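Side-chain contacts in proteolytically activated form of PPO4 Tyrosinase (Agaricus bisporus var. bisporus H97, PDB 4OUA), which is a copper-containing oxidase that hydroxylates monophenols and oxidises the resulting o-diphenols to o-quinones, the initial step of melanin synthesis: residues 54-59 and 79-84; 106-111 and 152-157; 175-180 and 272-277; 291-294 and 299-302; 355-360 and 366-371. All coordinates share one frame; numbering follows the deposited sequence.

Contact 1: residues 54-59 and 79-84; sequences GIHGLP and CTHSQV. With NA (sodium ion), chain E; CU1 (copper (I) ion), chain C.
C79 lies over one face of the H56 ring: its SG stands 3.6 Å from the H56 ring centroid and 13° off the ring normal, and its CB covers the same ring nearer the rim, 3.3 Å from H56 CD2. C79 places its sulfur between the backbone N and the carbonyl carbon (chi1 69°), from where it also reaches H81, SG being covalently bound to H81 CE1 at 1.8 Å. This Cys-His thioether, known from fungal tyrosinases and some other type 3 copper proteins, ties down the H81 ring. H56 and H81 cross at about a right angle as side chains, and their ring planes meet obliquely at 62°, H56 NE2 lying at the edge of the H81 ring, in its plane. Both point NE2 at one copper ion, H56 NE2 at 2.1 Å and H81 NE2 at 2.1 Å; H90 and a water complete its surroundings. A backbone bond from C79 N to H56 O (3.3 Å) draws the two loops together, while ND1 of H56, hydrogen-bonded to A269 O, fixes the rotation of the ring. On both sides of H56 in the chain, the carbonyl oxygens of G54, G57 and P59 bind a sodium ion, with two waters completing the ligand set. The pair belongs to the dicopper site, whose other ion is held by H250, H254 and H282. Both segments lie in the long connection between helices 49-54 and 86-109; the latter supplies H90 and touches C79 through W89, H81 through F86 and I55 through Y93.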
# COMPACT_ATOMS: atom_id res chain seq x y z
N GLY A 54 4.36 -9.67 5.83
CA GLY A 54 4.70 -9.99 7.20
C GLY A 54 5.45 -8.86 7.89
O GLY A 54 5.47 -8.78 9.11
N ILE A 55 6.04 -7.97 7.10
CA ILE A 55 6.77 -6.83 7.65
C ILE A 55 5.84 -5.93 8.45
O ILE A 55 6.21 -5.45 9.52
CB ILE A 55 7.44 -6.00 6.54
CG1 ILE A 55 8.47 -6.84 5.79
CG2 ILE A 55 8.09 -4.76 7.13
CD1 ILE A 55 9.10 -6.13 4.62
N HIS A 56 4.64 -5.70 7.93
CA HIS A 56 3.66 -4.82 8.56
C HIS A 56 3.35 -5.25 9.99
O HIS A 56 3.62 -4.50 10.93
CB HIS A 56 2.37 -4.79 7.73
CG HIS A 56 1.46 -3.65 8.06
ND1 HIS A 56 0.37 -3.79 8.89
CD2 HIS A 56 1.47 -2.35 7.67
CE1 HIS A 56 -0.25 -2.63 9.00
NE2 HIS A 56 0.40 -1.74 8.27
N GLY A 57 2.80 -6.45 10.15
CA GLY A 57 2.46 -6.96 11.46
C GLY A 57 3.12 -8.29 11.76
O GLY A 57 4.35 -8.39 11.76
N LEU A 58 2.31 -9.31 12.02
CA LEU A 58 2.82 -10.66 12.24
C LEU A 58 3.40 -11.24 10.96
O LEU A 58 2.95 -10.91 9.86
CB LEU A 58 1.72 -11.57 12.79
CG LEU A 58 1.27 -11.32 14.22
CD1 LEU A 58 0.04 -12.16 14.55
CD2 LEU A 58 2.39 -11.63 15.19
N PRO A 59 4.41 -12.12 11.09
CA PRO A 59 4.98 -12.49 12.39
C PRO A 59 5.93 -11.42 12.92
O PRO A 59 6.37 -10.56 12.17
CB PRO A 59 5.74 -13.78 12.07
CG PRO A 59 6.16 -13.60 10.65
CD PRO A 59 5.03 -12.85 9.98
N CYS A 79 5.36 -1.74 11.05
CA CYS A 79 4.59 -0.56 10.64
C CYS A 79 4.47 0.47 11.75
O CYS A 79 4.27 0.13 12.92
CB CYS A 79 3.19 -0.97 10.16
SG CYS A 79 2.09 -1.60 11.45
N THR A 80 4.61 1.73 11.37
CA THR A 80 4.54 2.84 12.31
C THR A 80 3.15 3.45 12.29
O THR A 80 2.71 3.98 11.27
CB THR A 80 5.58 3.91 11.99
OG1 THR A 80 5.36 4.41 10.67
CG2 THR A 80 6.98 3.33 12.08
N HIS A 81 2.45 3.38 13.42
CA HIS A 81 1.09 3.88 13.51
C HIS A 81 0.92 4.78 14.73
O HIS A 81 1.53 4.54 15.77
CB HIS A 81 0.10 2.70 13.57
CG HIS A 81 0.29 1.70 12.47
ND1 HIS A 81 0.85 0.46 12.67
CD2 HIS A 81 0.01 1.77 11.14
CE1 HIS A 81 0.90 -0.20 11.53
NE2 HIS A 81 0.39 0.58 10.58
N SER A 82 0.10 5.81 14.59
CA SER A 82 -0.14 6.77 15.66
C SER A 82 1.10 7.60 15.97
O SER A 82 1.23 8.16 17.06
CB SER A 82 -0.63 6.05 16.92
OG SER A 82 -1.76 5.24 16.64
N GLN A 83 2.01 7.68 15.01
CA GLN A 83 3.25 8.43 15.19
C GLN A 83 3.62 9.22 13.94
O GLN A 83 3.07 8.99 12.86
CB GLN A 83 4.39 7.48 15.57
CG GLN A 83 4.42 6.20 14.77
CD GLN A 83 5.78 5.54 14.77
OE1 GLN A 83 6.79 6.20 14.54
NE2 GLN A 83 5.82 4.24 15.05
N VAL A 84 4.56 10.15 14.10
CA VAL A 84 4.92 11.08 13.03
C VAL A 84 5.50 10.41 11.79
O VAL A 84 5.55 11.00 10.72
CB VAL A 84 5.93 12.13 13.53
CG1 VAL A 84 5.27 13.10 14.50
CG2 VAL A 84 7.13 11.45 14.18
NA NA E . 6.43 -8.83 10.93
CU CU1 C . 0.62 0.29 8.51
O HOH W 1 -1.79 0.24 8.39
O HOH W 2 8.45 -8.83 9.66
O HOH W 3 7.67 -7.64 12.27

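Contact 2: residues 106-111 and 152-157; sequences KGIAKK and TNYDGT
D155 OD1 is gripped twice from one face of its carboxylate plane, by T157 N at 3.0 Å and by T157 OG1 at 2.6 Å, which pins the turn that holds Y154 against I108 and K111. This Asx turn overlaps a type I beta turn from N153 to G156, the tip of the hairpin joining strands 148-152 and 158-162. Y154 N is fixed as well, by N153 OD1 at 2.8 Å. From the turn the phenol reaches the C-terminal end of helix 86-109, lying side by side with K111 and pointing the same way. CB of K111 meets CD1 and CE1 of the ring obliquely, while its chain runs on past the hydroxyl with CD 4.0 Å from Y154 OH. It then bends at chi4 (60°), which brings NZ back to G107 O in a weak bond. F112 and R33 of helix 25-39 also touch the tyrosine. An alanine in place of Y154 would remove the whole ring and is likely to leave K111 CB and the branch of I108 without their partner, opening a gap between hairpin and helix end. I108 approaches with CG2, 4.1 Å from Y154 CE1, and its carbonyl O sits at the ring edge, 3.8 Å from that same CE1.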
# COMPACT_ATOMS: atom_id res chain seq x y z
N LYS A 106 9.43 -9.33 -14.25
CA LYS A 106 10.49 -9.43 -15.25
C LYS A 106 10.65 -10.87 -15.72
O LYS A 106 10.75 -11.14 -16.92
CB LYS A 106 11.81 -8.90 -14.70
CG LYS A 106 11.88 -7.39 -14.57
CD LYS A 106 13.22 -6.95 -14.00
CE LYS A 106 13.33 -5.44 -13.96
NZ LYS A 106 14.62 -5.00 -13.35
N GLY A 107 10.68 -11.79 -14.76
CA GLY A 107 10.77 -13.21 -15.07
C GLY A 107 9.54 -13.67 -15.82
O GLY A 107 9.60 -14.58 -16.64
N ILE A 108 8.41 -13.04 -15.52
CA ILE A 108 7.16 -13.34 -16.21
C ILE A 108 7.24 -12.93 -17.67
O ILE A 108 6.80 -13.66 -18.56
CB ILE A 108 5.96 -12.64 -15.55
CG1 ILE A 108 5.77 -13.14 -14.12
CG2 ILE A 108 4.70 -12.85 -16.37
CD1 ILE A 108 5.55 -14.63 -14.02
N ALA A 109 7.81 -11.75 -17.91
CA ALA A 109 7.89 -11.18 -19.26
C ALA A 109 8.82 -11.98 -20.17
O ALA A 109 8.84 -11.77 -21.38
CB ALA A 109 8.35 -9.74 -19.19
N LYS A 110 9.59 -12.89 -19.58
CA LYS A 110 10.50 -13.73 -20.35
C LYS A 110 9.84 -15.03 -20.78
O LYS A 110 10.34 -15.74 -21.66
CB LYS A 110 11.76 -14.04 -19.54
CG LYS A 110 12.51 -12.80 -19.07
CD LYS A 110 12.74 -11.83 -20.21
CE LYS A 110 13.29 -10.51 -19.72
NZ LYS A 110 13.40 -9.51 -20.82
N LYS A 111 8.70 -15.35 -20.17
CA LYS A 111 7.96 -16.56 -20.49
C LYS A 111 7.09 -16.37 -21.73
O LYS A 111 6.62 -17.34 -22.32
CB LYS A 111 7.10 -17.00 -19.31
CG LYS A 111 7.88 -17.35 -18.05
CD LYS A 111 6.96 -17.88 -16.96
CE LYS A 111 7.73 -18.14 -15.68
NZ LYS A 111 8.37 -16.90 -15.16
N THR A 152 -3.65 -12.09 -20.88
CA THR A 152 -3.06 -12.58 -22.12
C THR A 152 -2.08 -13.71 -21.81
O THR A 152 -1.20 -13.56 -20.96
CB THR A 152 -2.34 -11.47 -22.89
OG1 THR A 152 -3.30 -10.50 -23.35
CG2 THR A 152 -1.61 -12.04 -24.09
N ASN A 153 -2.25 -14.84 -22.49
CA ASN A 153 -1.38 -15.98 -22.26
C ASN A 153 -0.01 -15.77 -22.88
O ASN A 153 0.20 -14.84 -23.66
CB ASN A 153 -2.02 -17.25 -22.82
CG ASN A 153 -1.68 -18.48 -22.00
OD1 ASN A 153 -0.75 -18.46 -21.20
ND2 ASN A 153 -2.44 -19.55 -22.19
N TYR A 154 0.94 -16.65 -22.54
CA TYR A 154 2.32 -16.48 -22.97
C TYR A 154 2.50 -16.67 -24.48
O TYR A 154 3.58 -16.43 -25.02
CB TYR A 154 3.23 -17.46 -22.23
CG TYR A 154 3.21 -17.28 -20.72
CD1 TYR A 154 3.87 -16.21 -20.13
CD2 TYR A 154 2.54 -18.18 -19.90
CE1 TYR A 154 3.86 -16.04 -18.75
CE2 TYR A 154 2.53 -18.02 -18.53
CZ TYR A 154 3.19 -16.95 -17.96
OH TYR A 154 3.18 -16.78 -16.59
N ASP A 155 1.43 -17.09 -25.16
CA ASP A 155 1.46 -17.24 -26.61
C ASP A 155 0.71 -16.11 -27.30
O ASP A 155 0.78 -15.96 -28.52
CB ASP A 155 0.88 -18.60 -27.01
CG ASP A 155 -0.42 -18.92 -26.29
OD1 ASP A 155 -1.15 -17.98 -25.94
OD2 ASP A 155 -0.70 -20.12 -26.09
N GLY A 156 -0.02 -15.32 -26.51
CA GLY A 156 -0.75 -14.18 -27.04
C GLY A 156 -2.26 -14.34 -26.95
O GLY A 156 -3.00 -13.36 -27.03
N THR A 157 -2.71 -15.58 -26.77
CA THR A 157 -4.13 -15.87 -26.65
C THR A 157 -4.67 -15.39 -25.31
O THR A 157 -3.93 -15.34 -24.32
CB THR A 157 -4.43 -17.37 -26.82
OG1 THR A 157 -3.76 -18.11 -25.79
CG2 THR A 157 -3.95 -17.86 -28.18

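Contact 3: residues 175-180 and 272-277; sequences PSFNGY and AAFDPI
F177 and F274, whose CA atoms stand 12.4 Å apart, reach each other from two compact turns. F177 opens a type I beta turn closed by Y180 N to F177 O, whereas 272-274 has helical backbone angles without the regular bonds and is tightened by D275 N to A272 O at 3.3 Å. With the backbones so distant, two long aromatic side chains span the interval from opposite directions. In both, CG anti to the carbonyl carbon (chi1 -68°) sends the ring across to the other segment. The rings of F177 and F274 make an offset edge-to-face pair with planes at 77° and centroids 5.6 Å apart. The donor of the edge is F177: its CZ comes 3.7 Å from F274 CE2 and almost as near to F274 CZ. The contact is small, buried and wholly apolar. It forms part of an aromatic cluster, since F170 meets both rings, F271 packs edge-to-face with F177 and F50 touches F274. Just past F274, OD1 of D275 accepts from I277 N at 3.1 Å, a nearly straight capping bond, and pairs with R191 in a salt bridge. Thus the cluster joins the loop between strand 158-162 and helix 201-224 to the entry into helix 277-295, with helix 49-54 contributing F50.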
# COMPACT_ATOMS: atom_id res chain seq x y z
N PRO A 175 2.82 -20.27 12.44
CA PRO A 175 2.70 -20.62 13.86
C PRO A 175 2.50 -19.41 14.77
O PRO A 175 2.18 -19.58 15.94
CB PRO A 175 4.04 -21.31 14.16
CG PRO A 175 4.52 -21.81 12.84
CD PRO A 175 4.07 -20.78 11.84
N SER A 176 2.69 -18.21 14.23
CA SER A 176 2.54 -16.99 15.02
C SER A 176 1.09 -16.51 15.04
O SER A 176 0.78 -15.47 15.62
CB SER A 176 3.46 -15.88 14.49
OG SER A 176 3.15 -15.55 13.14
N PHE A 177 0.20 -17.27 14.41
CA PHE A 177 -1.22 -16.93 14.37
C PHE A 177 -2.01 -17.71 15.42
O PHE A 177 -3.22 -17.50 15.57
CB PHE A 177 -1.81 -17.20 12.99
CG PHE A 177 -1.31 -16.28 11.90
CD1 PHE A 177 -0.24 -15.44 12.12
CD2 PHE A 177 -1.92 -16.27 10.66
CE1 PHE A 177 0.22 -14.60 11.12
CE2 PHE A 177 -1.47 -15.43 9.66
CZ PHE A 177 -0.40 -14.59 9.89
N ASN A 178 -1.33 -18.59 16.14
CA ASN A 178 -1.98 -19.54 17.04
C ASN A 178 -2.91 -18.91 18.09
O ASN A 178 -4.05 -19.34 18.24
CB ASN A 178 -0.92 -20.39 17.75
CG ASN A 178 -0.14 -21.27 16.79
OD1 ASN A 178 -0.18 -21.07 15.58
ND2 ASN A 178 0.59 -22.24 17.34
N GLY A 179 -2.41 -17.90 18.80
CA GLY A 179 -3.16 -17.31 19.89
C GLY A 179 -4.46 -16.62 19.49
O GLY A 179 -5.36 -16.48 20.32
N TYR A 180 -4.55 -16.19 18.24
CA TYR A 180 -5.69 -15.41 17.76
C TYR A 180 -6.79 -16.31 17.20
O TYR A 180 -6.60 -17.00 16.20
CB TYR A 180 -5.24 -14.39 16.71
CG TYR A 180 -4.00 -13.63 17.13
CD1 TYR A 180 -4.10 -12.37 17.70
CD2 TYR A 180 -2.73 -14.18 16.96
CE1 TYR A 180 -2.97 -11.67 18.09
CE2 TYR A 180 -1.60 -13.48 17.35
CZ TYR A 180 -1.72 -12.23 17.91
OH TYR A 180 -0.61 -11.53 18.30
N ALA A 272 -3.53 -7.17 8.36
CA ALA A 272 -4.05 -6.35 7.27
C ALA A 272 -3.20 -6.42 6.01
O ALA A 272 -3.72 -6.38 4.90
CB ALA A 272 -4.17 -4.90 7.73
N ALA A 273 -1.88 -6.53 6.18
CA ALA A 273 -0.96 -6.53 5.05
C ALA A 273 -1.14 -7.76 4.16
O ALA A 273 -0.86 -7.70 2.96
CB ALA A 273 0.47 -6.44 5.55
N PHE A 274 -1.60 -8.85 4.75
CA PHE A 274 -1.73 -10.11 4.02
C PHE A 274 -2.83 -10.06 2.96
O PHE A 274 -2.83 -10.85 2.02
CB PHE A 274 -2.00 -11.26 4.99
CG PHE A 274 -0.83 -11.58 5.88
CD1 PHE A 274 0.24 -12.32 5.40
CD2 PHE A 274 -0.80 -11.14 7.19
CE1 PHE A 274 1.32 -12.61 6.22
CE2 PHE A 274 0.28 -11.43 8.01
CZ PHE A 274 1.34 -12.17 7.52
N ASP A 275 -3.77 -9.13 3.11
CA ASP A 275 -4.82 -8.94 2.11
C ASP A 275 -4.26 -8.14 0.94
O ASP A 275 -3.82 -7.01 1.12
CB ASP A 275 -6.04 -8.25 2.72
CG ASP A 275 -7.27 -8.33 1.83
OD1 ASP A 275 -7.13 -8.21 0.59
OD2 ASP A 275 -8.38 -8.50 2.37
N PRO A 276 -4.29 -8.72 -0.27
CA PRO A 276 -3.74 -8.12 -1.49
C PRO A 276 -4.24 -6.70 -1.76
O PRO A 276 -3.53 -5.91 -2.39
CB PRO A 276 -4.23 -9.07 -2.59
CG PRO A 276 -4.36 -10.39 -1.91
CD PRO A 276 -4.85 -10.07 -0.52
N ILE A 277 -5.44 -6.37 -1.29
CA ILE A 277 -6.00 -5.04 -1.53
C ILE A 277 -5.32 -3.99 -0.65
O ILE A 277 -5.51 -2.79 -0.85
CB ILE A 277 -7.52 -5.02 -1.27
CG1 ILE A 277 -8.17 -3.84 -2.01
CG2 ILE A 277 -7.81 -4.96 0.22
CD1 ILE A 277 -9.66 -3.76 -1.83

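Contact 4: residues 291-294 and 299-302; sequences LWQA and VWVT
W292 and Q293, on the last turns of helix 277-295, are met by V299 and W300 of the chain that turns back just after it. This helix carries the copper ligand H282 and, as in other type 3 copper proteins, belongs to the helical bundle round the metals. The apolar contacts centre on the six-membered part of the W292 indole. Its CH2 touches CG1 of V299 at 3.6 Å, the two side chains crossing at about a right angle. With CG anti to the backbone N (chi1 172°), W292 swings its ring out along the helix side to the returning chain, where its CZ3 also comes 4.3 Å from W300 CE3, that atom lying at the edge of the W292 ring, near its plane. Beyond the contact F232 and Y296 stack on W292, and W229 meets W300. A second kind of contact sets an amide against a ring: CD of Q293 lies 3.6 Å from W300 CZ3, and amide and indole planes are 67° apart, so the two groups are not stacked flat. The polar ends find partners beyond the two segments. Q293 offers NE2 to T342 O and takes a hydrogen bond from R91 on OE1, together fixing the amide's rotation; OE1 also rests against W300 CH2. The indole nitrogens bind the carbonyls of N226, for W292, and of S338, for W300. No hydrogen bond links the segments, but the carbonyl O of V299 rests obliquely against the W292 ring, 3.4 Å from CH2.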
# COMPACT_ATOMS: atom_id res chain seq x y z
N LEU A 291 0.04 14.53 -3.24
CA LEU A 291 -0.88 15.64 -3.51
C LEU A 291 -0.79 16.70 -2.42
O LEU A 291 -0.76 17.90 -2.71
CB LEU A 291 -2.32 15.13 -3.63
CG LEU A 291 -2.67 14.35 -4.89
CD1 LEU A 291 -4.14 13.96 -4.88
CD2 LEU A 291 -2.34 15.16 -6.14
N TRP A 292 -0.75 16.25 -1.17
CA TRP A 292 -0.64 17.15 -0.03
C TRP A 292 0.66 17.94 -0.09
O TRP A 292 0.69 19.12 0.26
CB TRP A 292 -0.73 16.36 1.27
CG TRP A 292 -0.45 17.17 2.50
CD1 TRP A 292 -1.35 17.89 3.23
CD2 TRP A 292 0.81 17.34 3.14
NE1 TRP A 292 -0.72 18.50 4.28
CE2 TRP A 292 0.61 18.18 4.25
CE3 TRP A 292 2.10 16.86 2.88
CZ2 TRP A 292 1.64 18.55 5.11
CZ3 TRP A 292 3.13 17.23 3.73
CH2 TRP A 292 2.89 18.07 4.83
N GLN A 293 1.73 17.29 -0.53
CA GLN A 293 3.02 17.96 -0.68
C GLN A 293 2.93 19.11 -1.67
O GLN A 293 3.62 20.12 -1.52
CB GLN A 293 4.09 16.96 -1.15
CG GLN A 293 4.51 15.93 -0.11
CD GLN A 293 5.49 14.92 -0.67
OE1 GLN A 293 5.29 13.71 -0.55
NE2 GLN A 293 6.57 15.42 -1.28
N ALA A 294 2.08 18.96 -2.68
CA ALA A 294 1.89 19.99 -3.69
C ALA A 294 1.23 21.23 -3.09
O ALA A 294 1.53 22.36 -3.49
CB ALA A 294 1.07 19.46 -4.84
N VAL A 299 6.72 21.66 4.24
CA VAL A 299 6.28 20.97 5.45
C VAL A 299 6.59 19.48 5.37
O VAL A 299 6.19 18.80 4.42
CB VAL A 299 4.77 21.14 5.68
CG1 VAL A 299 4.37 20.51 7.01
CG2 VAL A 299 4.39 22.60 5.65
N TRP A 300 7.32 18.97 6.36
CA TRP A 300 7.66 17.55 6.41
C TRP A 300 7.67 17.03 7.85
O TRP A 300 7.02 17.61 8.72
CB TRP A 300 9.02 17.31 5.74
CG TRP A 300 9.18 15.92 5.20
CD1 TRP A 300 10.18 15.04 5.49
CD2 TRP A 300 8.32 15.25 4.27
NE1 TRP A 300 10.00 13.86 4.80
CE2 TRP A 300 8.86 13.97 4.04
CE3 TRP A 300 7.14 15.62 3.60
CZ2 TRP A 300 8.26 13.05 3.18
CZ3 TRP A 300 6.55 14.70 2.75
CH2 TRP A 300 7.11 13.43 2.55
N VAL A 301 8.40 15.95 8.08
CA VAL A 301 8.39 15.27 9.37
C VAL A 301 8.87 16.15 10.53
O VAL A 301 9.90 16.81 10.43
CB VAL A 301 9.28 14.01 9.34
CG1 VAL A 301 9.21 13.27 10.67
CG2 VAL A 301 8.87 13.09 8.19
N THR A 302 8.10 16.15 11.61
CA THR A 302 8.50 16.82 12.84
C THR A 302 8.70 15.79 13.95
O THR A 302 8.31 14.63 13.80
CB THR A 302 7.47 17.87 13.30
OG1 THR A 302 6.28 17.21 13.73
CG2 THR A 302 7.14 18.82 12.16

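Contact 5: residues 355-360 and 366-371; sequences DKVKGG and RDYIND
V357 and Y368 lie opposite each other with CA atoms 7.6 Å apart, where the loop 355-360 passes alongside the helical residues 366-371. Y368 extends its ring from the helix with CG anti to the backbone N (chi1 180°), and V357 covers one face of it. The CG1 methyl makes a CH-pi contact, 3.6 Å from the ring centroid and 24° off the normal, displaced toward CG of the tyrosine; CG2 only grazes CD2 at 4.0 Å. The loop then doubles back in a type II beta turn from V357 to G360, with G359 at positive phi, and enters helix 362-377, so that its start, at K356 and V357, packs on the helix that follows. At the far end of the ring CB of K356 lies 3.4 Å from Y368 OH before the lysine chain bends away at chi2. A water also joins the two sides, 2.7 Å from Y368 OH and accepting from K356 N. Were Y368 a serine, the V357 methyl would probably lose the ring face it lies on and the water its phenolic partner. Next along the helix, I369 sets CD1 at the edge of the Y368 ring, in its plane, and packs on L291 and A294.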
# COMPACT_ATOMS: atom_id res chain seq x y z
N ASP A 355 1.05 15.06 -14.34
CA ASP A 355 1.54 14.94 -15.71
C ASP A 355 1.53 16.25 -16.49
O ASP A 355 2.47 16.55 -17.23
CB ASP A 355 0.73 13.88 -16.48
CG ASP A 355 1.12 12.46 -16.10
OD1 ASP A 355 2.22 12.26 -15.54
OD2 ASP A 355 0.32 11.54 -16.37
N LYS A 356 0.47 17.04 -16.32
CA LYS A 356 0.32 18.28 -17.07
C LYS A 356 1.12 19.44 -16.47
O LYS A 356 1.10 20.55 -17.00
CB LYS A 356 -1.15 18.67 -17.16
CG LYS A 356 -1.85 18.19 -18.43
CD LYS A 356 -1.95 16.68 -18.48
CE LYS A 356 -2.64 16.22 -19.75
NZ LYS A 356 -2.90 14.75 -19.76
N VAL A 357 1.83 19.18 -15.37
CA VAL A 357 2.61 20.23 -14.72
C VAL A 357 4.02 19.76 -14.37
O VAL A 357 4.60 20.21 -13.38
CB VAL A 357 1.93 20.74 -13.43
CG1 VAL A 357 0.62 21.43 -13.76
CG2 VAL A 357 1.71 19.59 -12.45
N LYS A 358 4.57 18.85 -15.17
CA LYS A 358 5.92 18.35 -14.94
C LYS A 358 6.95 19.44 -15.22
O LYS A 358 6.88 20.14 -16.24
CB LYS A 358 6.19 17.13 -15.81
CG LYS A 358 5.32 15.93 -15.48
CD LYS A 358 5.67 14.74 -16.36
CE LYS A 358 7.10 14.28 -16.13
NZ LYS A 358 7.46 13.11 -16.98
N GLY A 359 7.91 19.58 -14.31
CA GLY A 359 8.96 20.57 -14.47
C GLY A 359 8.45 21.98 -14.28
O GLY A 359 9.05 22.94 -14.75
N GLY A 360 7.33 22.10 -13.58
CA GLY A 360 6.73 23.40 -13.31
C GLY A 360 7.13 23.94 -11.95
O GLY A 360 7.56 23.20 -11.07
N ARG A 366 1.05 24.08 -7.17
CA ARG A 366 0.14 24.22 -6.03
C ARG A 366 -1.24 24.69 -6.47
O ARG A 366 -2.25 24.35 -5.85
CB ARG A 366 0.72 25.19 -5.00
CG ARG A 366 -0.21 25.47 -3.82
CD ARG A 366 0.54 26.12 -2.67
NE ARG A 366 1.14 27.40 -3.04
CZ ARG A 366 1.96 28.09 -2.25
NH1 ARG A 366 2.28 27.63 -1.05
NH2 ARG A 366 2.47 29.25 -2.67
N ASP A 367 -1.29 25.47 -7.55
CA ASP A 367 -2.56 25.97 -8.06
C ASP A 367 -3.25 24.93 -8.93
O ASP A 367 -4.48 24.81 -8.91
CB ASP A 367 -2.34 27.26 -8.86
CG ASP A 367 -1.85 28.40 -8.00
OD1 ASP A 367 -2.17 28.41 -6.79
OD2 ASP A 367 -1.16 29.30 -8.53
N TYR A 368 -2.46 24.17 -9.68
CA TYR A 368 -3.01 23.11 -10.53
C TYR A 368 -3.57 21.97 -9.68
O TYR A 368 -4.69 21.51 -9.91
CB TYR A 368 -1.93 22.57 -11.47
CG TYR A 368 -2.41 21.47 -12.38
CD1 TYR A 368 -3.04 21.76 -13.58
CD2 TYR A 368 -2.23 20.13 -12.05
CE1 TYR A 368 -3.49 20.76 -14.42
CE2 TYR A 368 -2.67 19.12 -12.88
CZ TYR A 368 -3.30 19.44 -14.07
OH TYR A 368 -3.74 18.44 -14.90
N ILE A 369 -2.79 21.53 -8.71
CA ILE A 369 -3.19 20.43 -7.84
C ILE A 369 -4.39 20.82 -6.98
O ILE A 369 -5.29 20.01 -6.75
CB ILE A 369 -2.03 19.98 -6.94
CG1 ILE A 369 -0.86 19.50 -7.79
CG2 ILE A 369 -2.49 18.88 -6.00
CD1 ILE A 369 -1.22 18.36 -8.72
N ASN A 370 -4.40 22.06 -6.51
CA ASN A 370 -5.50 22.56 -5.69
C ASN A 370 -6.82 22.52 -6.46
O ASN A 370 -7.84 22.08 -5.93
CB ASN A 370 -5.22 23.98 -5.21
CG ASN A 370 -6.16 24.42 -4.11
OD1 ASN A 370 -5.86 24.29 -2.93
ND2 ASN A 370 -7.32 24.94 -4.50
N ASP A 371 -6.79 22.97 -7.71
CA ASP A 371 -7.97 22.88 -8.57
C ASP A 371 -8.34 21.42 -8.80
O ASP A 371 -9.52 21.08 -8.90
CB ASP A 371 -7.73 23.58 -9.91
CG ASP A 371 -7.68 25.08 -9.78
OD1 ASP A 371 -8.05 25.61 -8.71
OD2 ASP A 371 -7.29 25.74 -10.77
O HOH W 4 -2.17 16.22 -14.73

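Along the chain the five contacts follow one another in series, each closing before the next opens. Contacts 1 and 3 lie closest, centres about 13 Å apart; L58 touches F274 of the aromatic cluster and H56 touches A273, so contact 3 packs beside the loop that holds H56 and the sodium ion. Contact 2, its centre about 35 Å from that of contact 1 and across the chain's centre, shares helix 86-109 with the copper ligand H90. Contact 4 shares helix 277-295 with H282 and reaches contact 1 where T302 meets V84. Contact 5, centres about 16 Å from contact 4, is joined only by packing of helix 362-377 on helix 277-295, through L291, A294 and I369.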